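Local coordinates for iron transport multicopper oxidase FET3 (Saccharomyces cerevisiae, PDB 1ZPU), which oxidises ferrous to ferric iron at the expense of molecular oxygen, using four copper ions, for high-affinity iron uptake into yeast, at residues Y13-S21 against Q168-M176. Residues are numbered along the deposited sequence; the frame is centred on the assembly and turned at random.
Sequences YRNVDGLKS and QNLIVNNTM. With MAN (alpha-D-mannopyranose), chain H; NAG (2-acetamido-2-deoxy-beta-D-glucopyranose), chain G; NAG (2-acetamido-2-deoxy-beta-D-glucopyranose), chain B; NAG (2-acetamido-2-deoxy-beta-D-glucopyranose), chain C.
D17 and V16, on the turn that follows strand 2-14, bear on the edge strand 169-172 and the turn beyond it. The D17 carboxylate crosses the N169 side chain at about a right angle, its plane 74° from the amide plane, and N169 ND2 makes only weak hydrogen bonds to D17, the straighter one to OD2 at 3.4 Å (173°). OD2 has a firmer partner in H144 NE2. A valine in place of D17 would probably leave N169 ND2 and H144 NE2 without their shared carboxylate. M176 CG packs on D17 O at 3.4 Å. V16 projects CG1 anti to the backbone N, which takes it to I171 CD1 at 3.9 Å and over the backbone of N174. T175 CA-H points almost straight at V16 O (3.4 Å, 171° at the hydrogen).

N15 OD1 holds the loop's shape: it accepts from G18 N, an Asx motif, and from K20 N, the two reaching it from opposite faces of its amide plane. The backbone angles of G18 call for glycine. A glycan borders both segments: N169 ND2 also gives to mannose O2 at 3.1 Å, L19 CD1 lies against that mannose, and G18 O accepts from O6 of a second GlcNAc (2.7 Å). N173, in the type I' turn V172-T175, carries its own N-linked GlcNAc.

The contact thus joins the first and second plastocyanin-like domains. Strand 169-172 pairs antiparallel with 133-142, with a classic beta bulge where Q168 and N169 both face W142; V16 and D17 also touch W142, while V16 reaches back to V24 of strand 22-27.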
loop_
_atom_site.group_PDB
_atom_site.type_symbol
_atom_site.label_atom_id
_atom_site.label_comp_id
_atom_site.label_asym_id
_atom_site.label_seq_id
_atom_site.Cartn_x
_atom_site.Cartn_y
_atom_site.Cartn_z
ATOM N N TYR A 13 7.444 -24.753 -2.544
ATOM C CA TYR A 13 6.699 -24.803 -3.795
ATOM C C TYR A 13 5.185 -24.822 -3.570
ATOM O O TYR A 13 4.695 -25.588 -2.748
ATOM C CB TYR A 13 7.146 -25.998 -4.643
ATOM C CG TYR A 13 8.458 -25.724 -5.334
ATOM C CD1 TYR A 13 9.679 -26.063 -4.733
ATOM C CD2 TYR A 13 8.488 -25.084 -6.570
ATOM C CE1 TYR A 13 10.892 -25.778 -5.360
ATOM C CE2 TYR A 13 9.692 -24.801 -7.205
ATOM C CZ TYR A 13 10.893 -25.147 -6.601
ATOM O OH TYR A 13 12.088 -24.854 -7.249
ATOM N N ARG A 14 4.468 -23.945 -4.266
ATOM C CA ARG A 14 3.018 -24.052 -4.396
ATOM C C ARG A 14 2.637 -23.788 -5.845
ATOM O O ARG A 14 3.383 -23.136 -6.592
ATOM C CB ARG A 14 2.272 -23.021 -3.540
ATOM C CG ARG A 14 2.301 -23.202 -2.040
ATOM C CD ARG A 14 1.806 -24.543 -1.556
ATOM N NE ARG A 14 2.737 -24.950 -0.512
ATOM C CZ ARG A 14 2.494 -24.932 0.796
ATOM N NH1 ARG A 14 1.291 -24.575 1.257
ATOM N NH2 ARG A 14 3.456 -25.308 1.637
ATOM N N ASN A 15 1.478 -24.297 -6.246
ATOM C CA ASN A 15 0.935 -23.934 -7.528
ATOM C C ASN A 15 -0.295 -23.079 -7.286
ATOM O O ASN A 15 -1.409 -23.582 -7.277
ATOM C CB ASN A 15 0.623 -25.168 -8.373
ATOM C CG ASN A 15 0.252 -24.811 -9.798
ATOM O OD1 ASN A 15 -0.246 -23.711 -10.052
ATOM N ND2 ASN A 15 0.496 -25.723 -10.738
ATOM N N VAL A 16 -0.072 -21.789 -7.065
ATOM C CA VAL A 16 -1.122 -20.858 -6.680
ATOM C C VAL A 16 -2.095 -20.635 -7.832
ATOM O O VAL A 16 -3.312 -20.687 -7.689
ATOM C CB VAL A 16 -0.493 -19.511 -6.321
ATOM C CG1 VAL A 16 -1.568 -18.483 -5.972
ATOM C CG2 VAL A 16 0.511 -19.703 -5.199
ATOM N N ASP A 17 -1.490 -20.359 -8.971
ATOM C CA ASP A 17 -2.123 -20.112 -10.250
ATOM C C ASP A 17 -3.080 -21.203 -10.685
ATOM O O ASP A 17 -4.197 -20.933 -11.154
ATOM C CB ASP A 17 -0.999 -20.060 -11.298
ATOM C CG ASP A 17 -1.144 -18.906 -12.161
ATOM O OD1 ASP A 17 -2.103 -18.171 -11.848
ATOM O OD2 ASP A 17 -0.357 -18.705 -13.109
ATOM N N GLY A 18 -2.611 -22.439 -10.541
ATOM C CA GLY A 18 -3.185 -23.548 -11.240
ATOM C C GLY A 18 -2.282 -23.979 -12.381
ATOM O O GLY A 18 -2.468 -25.055 -12.946
ATOM N N LEU A 19 -1.293 -23.157 -12.728
ATOM C CA LEU A 19 -0.449 -23.478 -13.888
ATOM C C LEU A 19 1.085 -23.415 -13.764
ATOM O O LEU A 19 1.789 -23.497 -14.776
ATOM C CB LEU A 19 -0.909 -22.730 -15.146
ATOM C CG LEU A 19 -1.648 -21.406 -15.219
ATOM C CD1 LEU A 19 -1.768 -21.131 -16.676
ATOM C CD2 LEU A 19 -3.056 -21.469 -14.629
ATOM N N LYS A 20 1.604 -23.304 -12.544
ATOM C CA LYS A 20 3.047 -23.288 -12.338
ATOM C C LYS A 20 3.385 -23.585 -10.892
ATOM O O LYS A 20 3.078 -22.789 -10.007
ATOM C CB LYS A 20 3.615 -21.919 -12.720
ATOM C CG LYS A 20 4.887 -21.970 -13.550
ATOM C CD LYS A 20 6.060 -22.603 -12.799
ATOM C CE LYS A 20 7.319 -22.701 -13.676
ATOM N NZ LYS A 20 7.822 -21.341 -14.057
ATOM N N SER A 21 4.007 -24.731 -10.642
ATOM C CA SER A 21 4.563 -24.964 -9.316
ATOM C C SER A 21 5.828 -24.126 -9.203
ATOM O O SER A 21 6.687 -24.140 -10.071
ATOM C CB SER A 21 4.813 -26.438 -9.005
ATOM O OG SER A 21 4.490 -26.694 -7.637
ATOM N N GLN A 168 1.136 -13.057 -14.913
ATOM C CA GLN A 168 0.632 -14.152 -15.717
ATOM C C GLN A 168 -0.845 -14.406 -15.542
ATOM O O GLN A 168 -1.474 -14.958 -16.436
ATOM C CB GLN A 168 1.440 -15.419 -15.467
ATOM C CG GLN A 168 2.731 -15.496 -16.301
ATOM C CD GLN A 168 3.688 -14.344 -16.007
ATOM O OE1 GLN A 168 4.409 -14.356 -15.013
ATOM N NE2 GLN A 168 3.677 -13.337 -16.868
ATOM N N ASN A 169 -1.394 -13.992 -14.399
ATOM C CA ASN A 169 -2.801 -14.196 -14.080
ATOM C C ASN A 169 -3.280 -13.343 -12.927
ATOM O O ASN A 169 -2.489 -12.915 -12.088
ATOM C CB ASN A 169 -3.063 -15.660 -13.704
ATOM C CG ASN A 169 -3.526 -16.489 -14.879
ATOM O OD1 ASN A 169 -4.488 -16.130 -15.596
ATOM N ND2 ASN A 169 -2.847 -17.606 -15.096
ATOM N N LEU A 170 -4.593 -13.127 -12.879
ATOM C CA LEU A 170 -5.251 -12.604 -11.686
ATOM C C LEU A 170 -5.627 -13.745 -10.742
ATOM O O LEU A 170 -6.071 -14.807 -11.183
ATOM C CB LEU A 170 -6.514 -11.809 -12.068
ATOM C CG LEU A 170 -6.278 -10.490 -12.817
ATOM C CD1 LEU A 170 -7.567 -9.741 -13.071
ATOM C CD2 LEU A 170 -5.309 -9.614 -12.038
ATOM N N ILE A 171 -5.463 -13.521 -9.445
ATOM C CA ILE A 171 -5.857 -14.493 -8.439
ATOM C C ILE A 171 -6.765 -13.888 -7.356
ATOM O O ILE A 171 -6.787 -12.670 -7.168
ATOM C CB ILE A 171 -4.626 -15.181 -7.838
ATOM C CG1 ILE A 171 -3.641 -14.141 -7.285
ATOM C CG2 ILE A 171 -3.958 -16.041 -8.886
ATOM C CD1 ILE A 171 -2.618 -14.722 -6.388
ATOM N N VAL A 172 -7.556 -14.746 -6.710
ATOM C CA VAL A 172 -8.368 -14.402 -5.531
ATOM C C VAL A 172 -8.093 -15.418 -4.448
ATOM O O VAL A 172 -8.055 -16.623 -4.730
ATOM C CB VAL A 172 -9.927 -14.435 -5.764
ATOM C CG1 VAL A 172 -10.498 -13.074 -5.707
ATOM C CG2 VAL A 172 -10.339 -15.155 -7.047
ATOM N N ASN A 173 -7.927 -14.947 -3.206
ATOM C CA ASN A 173 -7.610 -15.836 -2.069
ATOM C C ASN A 173 -6.574 -16.868 -2.434
ATOM O O ASN A 173 -6.683 -18.006 -2.046
ATOM C CB ASN A 173 -8.851 -16.554 -1.553
ATOM C CG ASN A 173 -9.613 -15.737 -0.564
ATOM O OD1 ASN A 173 -9.471 -14.503 -0.511
ATOM N ND2 ASN A 173 -10.442 -16.420 0.235
ATOM N N ASN A 174 -5.583 -16.460 -3.214
ATOM C CA ASN A 174 -4.475 -17.317 -3.610
ATOM C C ASN A 174 -4.859 -18.571 -4.407
ATOM O O ASN A 174 -4.190 -19.606 -4.305
ATOM C CB ASN A 174 -3.595 -17.661 -2.402
ATOM C CG ASN A 174 -3.010 -16.423 -1.739
ATOM O OD1 ASN A 174 -2.088 -15.797 -2.250
ATOM N ND2 ASN A 174 -3.555 -16.063 -0.595
ATOM N N THR A 175 -5.927 -18.474 -5.194
ATOM C CA THR A 175 -6.182 -19.402 -6.321
ATOM C C THR A 175 -6.852 -18.678 -7.458
ATOM O O THR A 175 -6.951 -17.460 -7.470
ATOM C CB THR A 175 -7.174 -20.540 -6.013
ATOM O OG1 THR A 175 -8.054 -20.127 -4.968
ATOM C CG2 THR A 175 -6.456 -21.801 -5.640
ATOM N N MET A 176 -7.336 -19.473 -8.398
ATOM C CA MET A 176 -8.187 -19.007 -9.458
ATOM C C MET A 176 -9.509 -19.753 -9.383
ATOM O O MET A 176 -9.618 -20.760 -8.687
ATOM C CB MET A 176 -7.512 -19.253 -10.798
ATOM C CG MET A 176 -6.369 -18.313 -11.055
ATOM S SD MET A 176 -5.975 -18.290 -12.798
ATOM C CE MET A 176 -7.088 -17.045 -13.442
HETATM C C1 MAN H . -2.595 -19.585 -19.675
HETATM C C2 MAN H . -3.533 -18.522 -19.115
HETATM C C3 MAN H . -2.884 -17.145 -19.130
HETATM C C4 MAN H . -1.499 -17.214 -18.506
HETATM C C5 MAN H . -0.652 -18.256 -19.204
HETATM C C6 MAN H . 0.695 -18.359 -18.515
HETATM O O2 MAN H . -3.830 -18.837 -17.783
HETATM O O3 MAN H . -3.667 -16.232 -18.394
HETATM O O4 MAN H . -0.869 -15.966 -18.599
HETATM O O5 MAN H . -1.305 -19.501 -19.097
HETATM O O6 MAN H . 1.387 -19.438 -19.099
HETATM C C1 NAG G . -11.068 -15.702 1.328
HETATM C C2 NAG G . -12.328 -16.490 1.701
HETATM C C3 NAG G . -12.976 -15.910 2.953
HETATM C C4 NAG G . -11.984 -15.702 4.102
HETATM C C5 NAG G . -10.759 -14.979 3.582
HETATM C C6 NAG G . -9.710 -15.030 4.673
HETATM C C7 NAG G . -13.833 -17.605 0.124
HETATM C C8 NAG G . -15.010 -17.482 -0.818
HETATM N N2 NAG G . -13.271 -16.494 0.601
HETATM O O3 NAG G . -13.973 -16.796 3.379
HETATM O O4 NAG G . -12.502 -14.843 5.104
HETATM O O5 NAG G . -10.236 -15.645 2.465
HETATM O O6 NAG G . -8.573 -14.287 4.313
HETATM O O7 NAG G . -13.423 -18.723 0.427
HETATM C C1 NAG B . -9.202 -22.316 -13.295
HETATM C C2 NAG B . -8.019 -23.206 -12.901
HETATM C C3 NAG B . -6.860 -23.138 -13.895
HETATM C C4 NAG B . -7.308 -23.300 -15.340
HETATM C C5 NAG B . -8.475 -22.330 -15.545
HETATM C C6 NAG B . -9.117 -22.456 -16.913
HETATM C C7 NAG B . -7.198 -23.323 -10.540
HETATM C C8 NAG B . -8.012 -24.511 -10.111
HETATM N N2 NAG B . -7.484 -22.693 -11.677
HETATM O O3 NAG B . -5.888 -24.118 -13.622
HETATM O O4 NAG B . -6.210 -22.994 -16.183
HETATM O O5 NAG B . -9.488 -22.670 -14.623
HETATM O O6 NAG B . -9.765 -23.709 -16.913
HETATM O O7 NAG B . -6.298 -22.887 -9.830
HETATM C C1 NAG C . -5.790 -24.095 -17.013
HETATM C C2 NAG C . -5.285 -23.564 -18.362
HETATM C C3 NAG C . -4.547 -24.615 -19.185
HETATM C C4 NAG C . -3.539 -25.407 -18.365
HETATM C C5 NAG C . -4.278 -25.918 -17.125
HETATM C C6 NAG C . -3.392 -26.751 -16.211
HETATM C C7 NAG C . -6.634 -21.801 -19.389
HETATM C C8 NAG C . -7.674 -21.521 -20.436
HETATM N N2 NAG C . -6.380 -23.090 -19.183
HETATM O O3 NAG C . -3.907 -23.980 -20.269
HETATM O O4 NAG C . -3.082 -26.477 -19.165
HETATM O O5 NAG C . -4.776 -24.828 -16.367
HETATM O O6 NAG C . -2.534 -25.900 -15.487
HETATM O O7 NAG C . -6.089 -20.879 -18.766
#